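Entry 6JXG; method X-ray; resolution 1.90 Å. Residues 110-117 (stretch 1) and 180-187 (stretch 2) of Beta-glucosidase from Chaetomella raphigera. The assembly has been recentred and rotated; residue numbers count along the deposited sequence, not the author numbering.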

ATOM      1  N   VAL A 110      -4.009   3.122  -0.352  1.00 10.96           N
ATOM      2  CA  VAL A 110      -4.420   2.305  -1.476  1.00 10.21           C
ATOM      3  C   VAL A 110      -4.693   0.867  -1.077  1.00 10.58           C
ATOM      4  O   VAL A 110      -3.765   0.118  -0.722  1.00 10.86           O
ATOM      5  N   ALA A 111      -5.976   0.504  -1.079  1.00 10.56           N
ATOM      6  CA  ALA A 111      -6.448  -0.891  -0.909  1.00 11.37           C
ATOM      7  C   ALA A 111      -6.671  -1.672  -2.196  1.00 10.93           C
ATOM      8  O   ALA A 111      -6.895  -2.893  -2.132  1.00 11.91           O
ATOM      9  N   GLY A 112      -6.713  -0.971  -3.330  1.00  9.95           N
ATOM     10  CA  GLY A 112      -7.021  -1.554  -4.672  1.00  9.94           C
ATOM     11  C   GLY A 112      -6.202  -0.724  -5.671  1.00  9.82           C
ATOM     12  O   GLY A 112      -6.399   0.483  -5.835  1.00  9.89           O
ATOM     13  N   PRO A 113      -5.271  -1.350  -6.383  1.00  9.87           N
ATOM     14  CA  PRO A 113      -4.980  -2.771  -6.452  1.00  9.90           C
ATOM     15  C   PRO A 113      -4.338  -3.347  -5.152  1.00 10.37           C
ATOM     16  O   PRO A 113      -3.565  -2.638  -4.422  1.00 11.51           O
ATOM     17  N   ILE A 114      -4.610  -4.612  -4.884  1.00 10.25           N
ATOM     18  CA  ILE A 114      -3.852  -5.347  -3.866  1.00 10.51           C
ATOM     19  C   ILE A 114      -2.541  -5.850  -4.484  1.00 10.50           C
ATOM     20  O   ILE A 114      -1.545  -6.044  -3.773  1.00  9.39           O
ATOM     21  N   GLY A 115      -2.524  -6.059  -5.818  1.00 11.19           N
ATOM     22  CA  GLY A 115      -1.360  -6.547  -6.518  1.00 10.80           C
ATOM     23  C   GLY A 115      -1.378  -8.050  -6.850  1.00 12.06           C
ATOM     24  O   GLY A 115      -0.350  -8.659  -6.820  1.00 11.61           O
ATOM     25  N   LYS A 116      -2.559  -8.585  -7.202  1.00 12.62           N
ATOM     26  CA  LYS A 116      -2.749  -9.967  -7.627  1.00 14.93           C
ATOM     27  C   LYS A 116      -1.896 -10.323  -8.859  1.00 13.84           C
ATOM     28  O   LYS A 116      -1.523 -11.518  -9.033  1.00 14.28           O
ATOM     29  N   ILE A 117      -1.596  -9.315  -9.674  1.00 11.69           N
ATOM     30  CA  ILE A 117      -0.740  -9.462 -10.886  1.00 12.58           C
ATOM     31  C   ILE A 117       0.598  -8.833 -10.604  1.00 13.07           C
ATOM     32  O   ILE A 117       0.706  -7.599 -10.451  1.00 12.62           O
ATOM     33  N   GLU A 180     -13.586 -12.209   0.187  1.00 13.59           N
ATOM     34  CA  GLU A 180     -12.441 -12.709   0.963  1.00 15.11           C
ATOM     35  C   GLU A 180     -11.134 -12.093   0.622  1.00 14.72           C
ATOM     36  O   GLU A 180     -10.203 -12.169   1.440  1.00 17.26           O
ATOM     37  N   LEU A 181     -11.028 -11.542  -0.571  1.00 14.66           N
ATOM     38  CA  LEU A 181      -9.758 -11.099  -1.071  1.00 15.47           C
ATOM     39  C   LEU A 181      -9.815  -9.572  -1.332  1.00 15.46           C
ATOM     40  O   LEU A 181      -9.317  -8.815  -0.510  1.00 15.01           O
ATOM     41  N   TYR A 182     -10.474  -9.132  -2.398  1.00 12.73           N
ATOM     42  CA  TYR A 182     -10.382  -7.744  -2.840  1.00 12.38           C
ATOM     43  C   TYR A 182     -11.141  -6.733  -1.948  1.00 11.55           C
ATOM     44  O   TYR A 182     -10.670  -5.657  -1.677  1.00 10.56           O
ATOM     45  N   LEU A 183     -12.307  -7.096  -1.492  1.00  9.97           N
ATOM     46  CA  LEU A 183     -13.080  -6.253  -0.542  1.00 11.00           C
ATOM     47  C   LEU A 183     -12.494  -6.113   0.862  1.00 11.18           C
ATOM     48  O   LEU A 183     -12.666  -5.076   1.539  1.00 10.75           O
ATOM     49  N   TRP A 184     -11.788  -7.157   1.292  1.00 11.35           N
ATOM     50  CA  TRP A 184     -11.394  -7.287   2.661  1.00 11.45           C
ATOM     51  C   TRP A 184     -10.631  -6.021   3.224  1.00 11.80           C
ATOM     52  O   TRP A 184     -10.988  -5.449   4.249  1.00 13.39           O
ATOM     53  N   PRO A 185      -9.658  -5.494   2.463  1.00 12.96           N
ATOM     54  CA  PRO A 185      -9.027  -4.270   2.983  1.00 11.98           C
ATOM     55  C   PRO A 185      -9.919  -3.065   2.962  1.00 11.84           C
ATOM     56  O   PRO A 185      -9.733  -2.181   3.804  1.00 12.46           O
ATOM     57  N   PHE A 186     -10.868  -2.996   2.025  1.00 12.03           N
ATOM     58  CA  PHE A 186     -11.826  -1.903   2.083  1.00 11.94           C
ATOM     59  C   PHE A 186     -12.744  -2.016   3.286  1.00 12.07           C
ATOM     60  O   PHE A 186     -13.077  -1.012   3.949  1.00 12.80           O
ATOM     61  N   ALA A 187     -13.104  -3.238   3.647  1.00 10.98           N
ATOM     62  CA  ALA A 187     -13.932  -3.427   4.869  1.00 12.01           C
ATOM     63  C   ALA A 187     -13.177  -2.993   6.113  1.00 11.80           C
ATOM     64  O   ALA A 187     -13.745  -2.265   6.975  1.00 12.36           O
TER

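This is a small, mostly apolar contact in which an irregular loop sets two side chains, A111 and I114, against a partly helical segment, with no direct hydrogen bond across the gap and one water joining the two backbones. The buried surface is modest, 363 Å² summed over both sides, and much of it comes from those two loop residues, whose CA-to-CB bonds both point toward the other stretch.

A111 works at close range. The backbones come near each other here, with A111 CA and P185 CA 5.8 Å apart, so a single methyl reaches across. A111 CB lies over one face of the F186 ring, 3.7 Å from its centroid and 13° off the ring normal, a well-centred CH-pi contact. The same methyl meets the proline, A111 CB to P185 CB being 3.8 Å. F186 starts sideways at its CB, but its m rotamer (chi1 -76°, chi2 -82°) brings the ring back to the loop. G112 leaves little room: G112 N is 4.0 Å from F186 CE2, and an ideal CB on the glycine would stand a tight 3.4 Å from F186 CE2.

P113, preceded by a cis peptide bond, directs its CB away, and the chain then presents I114. Here the spacing is wider, I114 CA to Y182 CA being 7.0 Å, and a longer side chain spans it. With chi1 p and chi2 t, I114 extends CD1 to within 3.5 Å of Y182 CE1 and 3.9 Å of L181 CG, while its other branch places CG2 4.2 Å from P185 CG. L181 (t, p) and Y182 (chi1 m, chi2 -74°) both leave their CA sideways and come nearer at their ends.

G115 makes no contact; its phi/psi of 100/37 would jam a CB against the carbonyl oxygen of I114, so glycine is called for by the backbone itself. K116 then points toward the helix side with its CB and passes its aliphatic chain by the tyrosine, K116 CD to Y182 OH being a close 3.0 Å. Its chi1 to chi3 sit between wells, and its end leads away, and NZ is hydrogen-bonded elsewhere in the structure.

The polar link is water 1, which donates to A111 O at 2.8 Å and to Y182 O at 2.9 Å. Both carbonyl oxygens are acceptors and cannot bond to each other, so the water supplies the two hydrogens. The rule to read here is size matched to spacing: alanine where backbones are close, isoleucine where they part.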

ATOM      1  CB  VAL A 110      -3.337   2.378  -2.583  1.00 10.59           C
ATOM      2  CG1 VAL A 110      -3.670   1.410  -3.701  1.00 10.51           C
ATOM      3  CG2 VAL A 110      -3.176   3.809  -3.143  1.00 11.03           C
ATOM      4  CB  ALA A 111      -7.754  -0.931  -0.159  1.00 10.89           C
ATOM      5  CB  PRO A 113      -3.967  -2.830  -7.548  1.00 10.12           C
ATOM      6  CG  PRO A 113      -3.211  -1.507  -7.450  1.00 10.12           C
ATOM      7  CD  PRO A 113      -4.312  -0.539  -7.171  1.00 10.10           C
ATOM      8  CB  ILE A 114      -4.635  -6.517  -3.214  1.00 11.59           C
ATOM      9  CG1 ILE A 114      -4.875  -7.678  -4.185  1.00 11.85           C
ATOM     10  CG2 ILE A 114      -5.968  -6.063  -2.578  1.00 11.39           C
ATOM     11  CD1 ILE A 114      -5.561  -8.899  -3.494  1.00 12.22           C
ATOM     12  CB  LYS A 116      -4.237 -10.256  -7.933  1.00 16.24           C
ATOM     13  CG  LYS A 116      -4.468 -10.907  -9.314  1.00 19.83           C
ATOM     14  CD  LYS A 116      -5.732 -10.476  -9.853  1.00 20.11           C
ATOM     15  CE  LYS A 116      -5.905 -10.264 -11.306  1.00 17.79           C
ATOM     16  NZ  LYS A 116      -6.258 -11.426 -12.115  1.00 17.14           N
ATOM     17  CB  ILE A 117      -1.364  -8.832 -12.158  1.00 11.79           C
ATOM     18  CG1 ILE A 117      -2.736  -9.435 -12.438  1.00 12.68           C
ATOM     19  CG2 ILE A 117      -0.396  -8.919 -13.328  1.00 12.69           C
ATOM     20  CD1 ILE A 117      -3.564  -8.658 -13.409  1.00 12.64           C
ATOM     21  CB  GLU A 180     -12.288 -14.223   0.926  1.00 14.76           C
ATOM     22  CG  GLU A 180     -13.391 -14.858   1.728  1.00 15.98           C
ATOM     23  CD  GLU A 180     -13.384 -16.395   1.763  1.00 15.63           C
ATOM     24  OE1 GLU A 180     -12.334 -17.059   1.696  1.00 14.21           O
ATOM     25  OE2 GLU A 180     -14.495 -16.883   1.895  1.00 16.18           O
ATOM     26  CB  LEU A 181      -9.390 -11.925  -2.275  1.00 16.97           C
ATOM     27  CG  LEU A 181      -8.025 -11.782  -2.773  1.00 18.85           C
ATOM     28  CD1 LEU A 181      -7.078 -12.037  -1.568  1.00 22.20           C
ATOM     29  CD2 LEU A 181      -7.814 -12.746  -3.915  1.00 17.36           C
ATOM     30  CB  TYR A 182     -10.807  -7.615  -4.355  1.00 12.44           C
ATOM     31  CG  TYR A 182      -9.923  -8.480  -5.216  1.00 11.55           C
ATOM     32  CD1 TYR A 182      -8.630  -8.091  -5.478  1.00 11.17           C
ATOM     33  CD2 TYR A 182     -10.308  -9.799  -5.550  1.00 11.31           C
ATOM     34  CE1 TYR A 182      -7.769  -8.913  -6.218  1.00 11.59           C
ATOM     35  CE2 TYR A 182      -9.439 -10.632  -6.227  1.00 11.62           C
ATOM     36  CZ  TYR A 182      -8.160 -10.198  -6.574  1.00 11.93           C
ATOM     37  OH  TYR A 182      -7.212 -11.021  -7.249  1.00 11.16           O
ATOM     38  CB  LEU A 183     -14.529  -6.765  -0.475  1.00 10.26           C
ATOM     39  CG  LEU A 183     -15.507  -5.808   0.237  1.00 11.16           C
ATOM     40  CD1 LEU A 183     -15.637  -4.530  -0.562  1.00 10.91           C
ATOM     41  CD2 LEU A 183     -16.850  -6.525   0.445  1.00 11.91           C
ATOM     42  CB  TRP A 184     -10.639  -8.557   2.803  1.00 11.53           C
ATOM     43  CG  TRP A 184     -10.109  -8.836   4.168  1.00 12.46           C
ATOM     44  CD1 TRP A 184      -9.167  -8.148   4.873  1.00 12.97           C
ATOM     45  CD2 TRP A 184     -10.493  -9.964   5.010  1.00 13.79           C
ATOM     46  NE1 TRP A 184      -8.948  -8.757   6.102  1.00 14.22           N
ATOM     47  CE2 TRP A 184      -9.776  -9.853   6.215  1.00 14.36           C
ATOM     48  CE3 TRP A 184     -11.347 -11.046   4.824  1.00 14.18           C
ATOM     49  CZ2 TRP A 184      -9.882 -10.790   7.236  1.00 17.05           C
ATOM     50  CZ3 TRP A 184     -11.498 -11.987   5.869  1.00 15.43           C
ATOM     51  CH2 TRP A 184     -10.740 -11.870   7.038  1.00 15.58           C
ATOM     52  CB  PRO A 185      -7.856  -4.025   2.081  1.00 13.89           C
ATOM     53  CG  PRO A 185      -7.888  -5.102   1.065  1.00 15.30           C
ATOM     54  CD  PRO A 185      -8.956  -6.091   1.330  1.00 12.91           C
ATOM     55  CB  PHE A 186     -12.642  -1.781   0.801  1.00 12.43           C
ATOM     56  CG  PHE A 186     -11.882  -1.172  -0.331  1.00 12.18           C
ATOM     57  CD1 PHE A 186     -11.752   0.207  -0.437  1.00 11.80           C
ATOM     58  CD2 PHE A 186     -11.272  -1.989  -1.283  1.00 12.22           C
ATOM     59  CE1 PHE A 186     -11.086   0.794  -1.478  1.00 11.98           C
ATOM     60  CE2 PHE A 186     -10.603  -1.407  -2.349  1.00 11.96           C
ATOM     61  CZ  PHE A 186     -10.539   0.016  -2.473  1.00 12.73           C
ATOM     62  CB  ALA A 187     -14.408  -4.886   4.973  1.00 12.88           C
TER
HETATM   63  O   HOH W   1      -8.903  -4.298  -3.489  1.00  9.38           O